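Local atomic coordinates of bifunctional GH43-CE protein (Bacteroides eggerthii, PDB entry 6MLY), a protein that probably cleaves xylose units from arabinoxylan with a family 43 glycoside hydrolase domain and carries a second, carbohydrate esterase domain on the same chain. Residues Asn23-Met33 against Cys270-Leu279; Ser589-Gln597 against Glu697-Pro705. All coordinates share one frame; numbering follows the deposited sequence.

Interaction 1 (Asn23-Met33 against Cys270-Leu279); sequences NPVIYADAPDM and CGAVGRIPYL. With EDO (1,2-ethanediol), chain F.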
# COMPACT_ATOMS: atom_id res chain seq x y z
N ASN A 23 -23.21 -4.45 -2.33
CA ASN A 23 -22.73 -3.33 -1.54
C ASN A 23 -21.31 -3.68 -1.08
O ASN A 23 -21.06 -4.83 -0.75
CB ASN A 23 -23.71 -3.06 -0.39
CG ASN A 23 -23.25 -1.99 0.58
OD1 ASN A 23 -22.16 -2.08 1.14
ND2 ASN A 23 -24.10 -0.99 0.79
N PRO A 24 -20.38 -2.71 -1.06
CA PRO A 24 -20.57 -1.31 -1.40
C PRO A 24 -20.75 -1.03 -2.90
O PRO A 24 -19.99 -1.56 -3.71
CB PRO A 24 -19.27 -0.65 -0.92
CG PRO A 24 -18.24 -1.73 -1.13
CD PRO A 24 -18.97 -3.01 -0.79
N VAL A 25 -21.74 -0.19 -3.22
CA VAL A 25 -22.14 0.12 -4.60
C VAL A 25 -21.04 0.92 -5.30
O VAL A 25 -20.93 0.88 -6.52
CB VAL A 25 -23.49 0.86 -4.64
CG1 VAL A 25 -24.61 0.00 -4.09
CG2 VAL A 25 -23.43 2.21 -3.94
N ILE A 26 -20.26 1.68 -4.51
CA ILE A 26 -19.01 2.29 -4.96
C ILE A 26 -17.91 1.94 -3.96
O ILE A 26 -17.87 2.50 -2.86
CB ILE A 26 -19.16 3.82 -5.13
CG1 ILE A 26 -20.22 4.19 -6.17
CG2 ILE A 26 -17.80 4.45 -5.44
CD1 ILE A 26 -20.44 5.68 -6.32
N TYR A 27 -17.00 1.04 -4.34
CA TYR A 27 -15.85 0.72 -3.51
C TYR A 27 -14.73 1.73 -3.80
O TYR A 27 -13.73 1.39 -4.42
CB TYR A 27 -15.41 -0.73 -3.73
CG TYR A 27 -14.81 -1.41 -2.53
CD1 TYR A 27 -15.06 -2.75 -2.27
CD2 TYR A 27 -14.01 -0.72 -1.62
CE1 TYR A 27 -14.53 -3.39 -1.16
CE2 TYR A 27 -13.47 -1.34 -0.51
CZ TYR A 27 -13.72 -2.68 -0.28
OH TYR A 27 -13.18 -3.30 0.81
N ALA A 28 -14.94 2.97 -3.34
CA ALA A 28 -13.99 4.07 -3.56
C ALA A 28 -14.43 5.30 -2.76
O ALA A 28 -15.57 5.39 -2.31
CB ALA A 28 -13.89 4.40 -5.03
N ASP A 29 -13.50 6.25 -2.63
CA ASP A 29 -13.63 7.41 -1.77
C ASP A 29 -14.57 8.43 -2.43
O ASP A 29 -14.14 9.24 -3.26
CB ASP A 29 -12.24 7.98 -1.46
CG ASP A 29 -12.20 9.04 -0.38
OD1 ASP A 29 -12.81 8.84 0.69
OD2 ASP A 29 -11.54 10.07 -0.61
N ALA A 30 -15.85 8.34 -2.08
CA ALA A 30 -16.89 9.28 -2.49
C ALA A 30 -17.67 9.73 -1.26
O ALA A 30 -18.82 9.36 -1.08
CB ALA A 30 -17.80 8.63 -3.51
N PRO A 31 -17.04 10.52 -0.36
CA PRO A 31 -17.67 10.94 0.89
C PRO A 31 -18.64 12.13 0.75
O PRO A 31 -18.54 12.90 -0.20
CB PRO A 31 -16.47 11.36 1.75
CG PRO A 31 -15.46 11.87 0.75
CD PRO A 31 -15.66 11.03 -0.49
N ASP A 32 -19.54 12.25 1.73
CA ASP A 32 -20.48 13.36 1.86
C ASP A 32 -21.32 13.48 0.59
O ASP A 32 -21.25 14.48 -0.14
CB ASP A 32 -19.76 14.67 2.17
CG ASP A 32 -18.91 14.63 3.43
OD1 ASP A 32 -18.80 13.54 4.04
OD2 ASP A 32 -18.35 15.68 3.78
N MET A 33 -22.11 12.43 0.32
CA MET A 33 -22.98 12.38 -0.83
C MET A 33 -24.20 13.28 -0.58
O MET A 33 -24.73 13.35 0.52
CB MET A 33 -23.46 10.95 -1.08
CG MET A 33 -22.39 10.04 -1.64
SD MET A 33 -23.00 8.35 -1.94
CE MET A 33 -23.20 7.77 -0.26
N CYS A 270 -13.87 2.75 5.47
CA CYS A 270 -13.29 1.42 5.15
C CYS A 270 -11.76 1.51 5.07
O CYS A 270 -11.15 0.85 4.23
CB CYS A 270 -13.87 0.88 3.84
SG CYS A 270 -14.04 -0.93 3.79
N GLY A 271 -11.16 2.33 5.94
CA GLY A 271 -9.70 2.41 6.08
C GLY A 271 -9.04 3.23 4.98
O GLY A 271 -9.45 4.35 4.69
N ALA A 272 -8.00 2.64 4.36
CA ALA A 272 -7.05 3.35 3.48
C ALA A 272 -7.75 3.82 2.19
O ALA A 272 -7.62 4.99 1.80
CB ALA A 272 -5.87 2.46 3.16
N VAL A 273 -8.49 2.90 1.56
CA VAL A 273 -9.24 3.19 0.33
C VAL A 273 -10.04 4.49 0.51
O VAL A 273 -10.15 5.29 -0.42
CB VAL A 273 -10.13 2.01 -0.08
CG1 VAL A 273 -11.42 1.93 0.74
CG2 VAL A 273 -10.45 2.02 -1.57
N GLY A 274 -10.58 4.70 1.72
CA GLY A 274 -11.25 5.95 2.08
C GLY A 274 -12.62 5.72 2.70
O GLY A 274 -12.77 4.89 3.60
N ARG A 275 -13.61 6.48 2.21
CA ARG A 275 -14.99 6.52 2.75
C ARG A 275 -15.97 6.22 1.60
O ARG A 275 -16.15 7.04 0.70
CB ARG A 275 -15.23 7.88 3.42
CG ARG A 275 -14.16 8.25 4.44
CD ARG A 275 -14.53 9.44 5.32
NE ARG A 275 -14.23 10.72 4.70
CZ ARG A 275 -14.84 11.87 5.00
NH1 ARG A 275 -15.79 11.90 5.92
NH2 ARG A 275 -14.51 12.98 4.37
N ILE A 276 -16.58 5.04 1.65
CA ILE A 276 -17.14 4.37 0.46
C ILE A 276 -18.66 4.34 0.54
O ILE A 276 -19.23 3.94 1.56
CB ILE A 276 -16.52 2.95 0.29
CG1 ILE A 276 -16.73 2.05 1.51
CG2 ILE A 276 -15.04 3.03 -0.06
CD1 ILE A 276 -16.56 0.59 1.21
N PRO A 277 -19.38 4.81 -0.50
CA PRO A 277 -20.84 4.75 -0.56
C PRO A 277 -21.51 3.39 -0.28
O PRO A 277 -21.02 2.34 -0.74
CB PRO A 277 -21.12 5.14 -2.02
CG PRO A 277 -20.04 6.13 -2.33
CD PRO A 277 -18.82 5.55 -1.65
N TYR A 278 -22.64 3.46 0.45
CA TYR A 278 -23.50 2.33 0.82
C TYR A 278 -24.96 2.70 0.51
O TYR A 278 -25.40 3.81 0.81
CB TYR A 278 -23.37 2.00 2.31
CG TYR A 278 -22.26 1.05 2.68
CD1 TYR A 278 -20.93 1.34 2.39
CD2 TYR A 278 -22.52 -0.13 3.36
CE1 TYR A 278 -19.91 0.48 2.75
CE2 TYR A 278 -21.51 -1.01 3.71
CZ TYR A 278 -20.20 -0.70 3.41
OH TYR A 278 -19.19 -1.56 3.75
N LEU A 279 -25.70 1.75 -0.06
CA LEU A 279 -27.14 1.87 -0.27
C LEU A 279 -27.86 0.80 0.57
O LEU A 279 -27.53 -0.38 0.49
CB LEU A 279 -27.45 1.69 -1.76
CG LEU A 279 -27.11 2.89 -2.65
CD1 LEU A 279 -27.38 2.58 -4.11
CD2 LEU A 279 -27.90 4.12 -2.22
C1 EDO F . -16.38 15.32 6.68
O1 EDO F . -16.73 14.52 5.55
C2 EDO F . -15.87 16.67 6.18
O2 EDO F . -16.90 17.28 5.38

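Interaction 2 (Ser589-Gln597 against Glu697-Pro705); sequences SGDAKFPAQ and EAALIGGVP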
# COMPACT_ATOMS: atom_id res chain seq x y z
N SER A 589 18.27 -10.92 19.66
CA SER A 589 18.87 -11.38 20.91
C SER A 589 18.49 -10.45 22.06
O SER A 589 18.60 -10.83 23.23
CB SER A 589 20.37 -11.54 20.78
OG SER A 589 20.97 -10.35 20.29
N GLY A 590 18.06 -9.22 21.73
CA GLY A 590 17.49 -8.28 22.70
C GLY A 590 16.09 -8.69 23.14
O GLY A 590 15.76 -8.60 24.32
N ASP A 591 15.28 -9.15 22.17
CA ASP A 591 13.89 -9.57 22.39
C ASP A 591 13.85 -10.83 23.27
O ASP A 591 13.30 -10.79 24.37
CB ASP A 591 13.18 -9.83 21.06
CG ASP A 591 13.10 -8.60 20.17
OD1 ASP A 591 12.40 -7.64 20.56
OD2 ASP A 591 13.74 -8.61 19.09
N ALA A 592 14.43 -11.92 22.76
CA ALA A 592 14.53 -13.20 23.48
C ALA A 592 15.95 -13.75 23.34
O ALA A 592 16.79 -13.12 22.69
CB ALA A 592 13.50 -14.17 22.94
N LYS A 593 16.21 -14.90 23.96
CA LYS A 593 17.51 -15.58 23.88
C LYS A 593 17.32 -16.96 23.25
O LYS A 593 16.21 -17.49 23.20
CB LYS A 593 18.15 -15.68 25.27
CG LYS A 593 18.34 -14.37 26.01
CD LYS A 593 19.22 -13.35 25.30
CE LYS A 593 19.34 -12.03 26.04
NZ LYS A 593 20.19 -11.06 25.30
N PHE A 594 18.43 -17.54 22.77
CA PHE A 594 18.46 -18.88 22.16
C PHE A 594 17.86 -19.88 23.14
O PHE A 594 18.18 -19.85 24.33
CB PHE A 594 19.88 -19.26 21.74
CG PHE A 594 19.99 -20.54 20.94
CD1 PHE A 594 20.24 -21.75 21.57
CD2 PHE A 594 19.81 -20.53 19.57
CE1 PHE A 594 20.31 -22.92 20.83
CE2 PHE A 594 19.90 -21.70 18.83
CZ PHE A 594 20.15 -22.89 19.47
N PRO A 595 16.99 -20.77 22.65
CA PRO A 595 16.72 -21.04 21.25
C PRO A 595 15.51 -20.35 20.59
O PRO A 595 14.87 -20.96 19.74
CB PRO A 595 16.43 -22.54 21.32
CG PRO A 595 15.57 -22.65 22.56
CD PRO A 595 16.22 -21.68 23.52
N ALA A 596 15.22 -19.10 20.96
CA ALA A 596 14.14 -18.31 20.34
C ALA A 596 14.33 -18.23 18.82
O ALA A 596 13.37 -18.37 18.06
CB ALA A 596 14.10 -16.93 20.95
N GLN A 597 15.58 -18.01 18.39
CA GLN A 597 15.92 -17.67 17.00
C GLN A 597 15.65 -18.87 16.07
O GLN A 597 15.17 -18.69 14.95
CB GLN A 597 17.37 -17.21 16.90
CG GLN A 597 17.62 -15.81 17.44
CD GLN A 597 17.32 -15.67 18.92
OE1 GLN A 597 17.45 -16.62 19.69
NE2 GLN A 597 16.92 -14.48 19.32
N GLU A 697 27.44 -13.50 20.25
CA GLU A 697 27.05 -14.84 20.71
C GLU A 697 26.73 -14.81 22.21
O GLU A 697 25.83 -15.52 22.66
CB GLU A 697 28.12 -15.88 20.38
CG GLU A 697 29.54 -15.50 20.75
CD GLU A 697 30.42 -15.11 19.57
OE1 GLU A 697 30.06 -14.13 18.87
OE2 GLU A 697 31.46 -15.79 19.35
N ALA A 698 27.45 -13.97 22.97
CA ALA A 698 27.21 -13.78 24.40
C ALA A 698 25.81 -13.16 24.63
O ALA A 698 25.11 -13.52 25.58
CB ALA A 698 28.29 -12.91 24.99
N ALA A 699 25.42 -12.24 23.74
CA ALA A 699 24.10 -11.62 23.78
C ALA A 699 23.03 -12.64 23.37
O ALA A 699 21.92 -12.58 23.88
CB ALA A 699 24.07 -10.41 22.88
N LEU A 700 23.37 -13.55 22.46
CA LEU A 700 22.41 -14.49 21.87
C LEU A 700 21.98 -15.54 22.90
O LEU A 700 20.84 -15.98 22.89
CB LEU A 700 23.04 -15.16 20.64
CG LEU A 700 22.21 -16.27 20.00
CD1 LEU A 700 20.93 -15.72 19.39
CD2 LEU A 700 23.03 -17.04 18.97
N ILE A 701 22.90 -15.96 23.76
CA ILE A 701 22.63 -17.00 24.76
C ILE A 701 22.22 -16.34 26.08
O ILE A 701 21.72 -17.01 26.98
CB ILE A 701 23.83 -17.94 24.94
CG1 ILE A 701 25.01 -17.24 25.64
CG2 ILE A 701 24.24 -18.55 23.61
CD1 ILE A 701 26.14 -18.17 26.01
N GLY A 702 22.47 -15.03 26.20
CA GLY A 702 22.25 -14.32 27.45
C GLY A 702 23.12 -14.91 28.55
O GLY A 702 22.61 -15.40 29.55
N GLY A 703 24.43 -14.86 28.33
CA GLY A 703 25.41 -15.47 29.21
C GLY A 703 26.82 -15.35 28.66
O GLY A 703 27.01 -15.02 27.48
N VAL A 704 27.81 -15.64 29.51
CA VAL A 704 29.22 -15.37 29.22
C VAL A 704 29.83 -16.63 28.60
O VAL A 704 30.04 -17.63 29.28
CB VAL A 704 29.96 -14.87 30.47
CG1 VAL A 704 29.71 -15.72 31.71
CG2 VAL A 704 31.45 -14.70 30.23
N PRO A 705 30.15 -16.62 27.28
CA PRO A 705 30.50 -17.84 26.53
C PRO A 705 31.41 -18.87 27.21
O PRO A 705 31.07 -20.06 27.24
CB PRO A 705 31.22 -17.25 25.30
CG PRO A 705 30.47 -15.97 25.04
CD PRO A 705 30.19 -15.42 26.42

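Interaction 1 (Asn23-Met33 against Cys270-Leu279)
Pro277 wedges its ring into a bay formed by Val25, Ile26, Ala28, Ala30 and Met33, joining the first loop of the five-bladed beta-propeller expected of family 43 to strand 275-282, at the edge of a three-stranded antiparallel sheet. Pro277 CB lies 3.7 Å from Met33 SD, whose chain bends at chi3 (-71°), while Pro277 CG is 3.6 Å from Ala30 CB and Pro277 CD rests near the carbonyls of Ile26 and Ala28. Two hydrogen bonds hold the backbone of Arg275, two residues earlier: its N donates to Asp29 OD1 from the anti side of the carboxylate (2.9 Å), and its O accepts Ala30 N. Farther up the strand, Tyr278 CE1 lies 3.9 Å from Pro24 CB, and its hydroxyl makes a weak bond to Glu268; an alanine here is likely to leave Pro24 without this aromatic neighbour and Glu268 without that partner. Arg275 turns at chi3 (-84°), which carries its guanidinium over Pro31, with Pro31 CB above one face, toward the rim. Asp32 OD1 approaches Arg275 NH1 only as a long salt bridge, well out of the guanidinium plane. A 1,2-ethanediol molecule, probably from the crystallisation liquor, links the two groups: its O1 sits at the guanidinium edge, in plane, 2.8 Å from Arg275 NH1 and 2.9 Å from NH2, and its O2 donates to Asp32 OD2 (2.7 Å).

Interaction 2 (Ser589-Gln597 against Glu697-Pro705)
Lys593 lies along the C-terminal end of helix 696-701 and pins the loop leading into helix 596-610 against it, within the esterase domain, whose mainly parallel sheet and flanking helices are those of an alpha/beta-hydrolase fold. From the backbone outward, its CB comes 3.6 Å from Leu700 O. The chain then bends at chi2 (-60°), and CG passes beside Gly702, 4.2 Å from its CA. CD and CE run on, extended, past Ala699 O, with CE also 4.0 Å from Gly702 CA. At the tip, NZ donates to Ala699 O (2.7 Å), lying in the carbonyl plane, and to Ser589 O of its own loop (2.6 Å), approaching that carbonyl from a tilted direction. One ammonium group thus ties two backbone carbonyls together, and its charge would probably be welcome at the negative end of the helix dipole. Leu700 has its CG anti to the backbone N (chi1 174°), which brings CD1 3.6 Å from Gln597 CD; the amide NE2 of Gln597 is held by Arg587 O. Beside the lysine, Phe594 N meets Leu700 O at 2.9 Å in a nearly straight bond, 175° at the hydrogen.

Overall arrangement
Interactions 1 and 2 belong to different catalytic domains and lie on opposite sides of the chain's centre, with centres 49 Å apart and nearest atoms about 27 Å apart, so they do not touch. Interaction 1 lies close to the predicted glycosidase site: the side chain of Asp32 is about 6 Å from that of Asp143, which is predicted to tune the proton donor. Through Arg373 and Gly486, which bond Asp29, it also meets the concanavalin A-like domain. Interaction 2 is packing within the esterase domain. Its Phe594 and Gln597 touch helix 629-639, which follows the probable nucleophile elbow at Ser628, and the side chain of Phe594 is about 14 Å from the bound sodium ion.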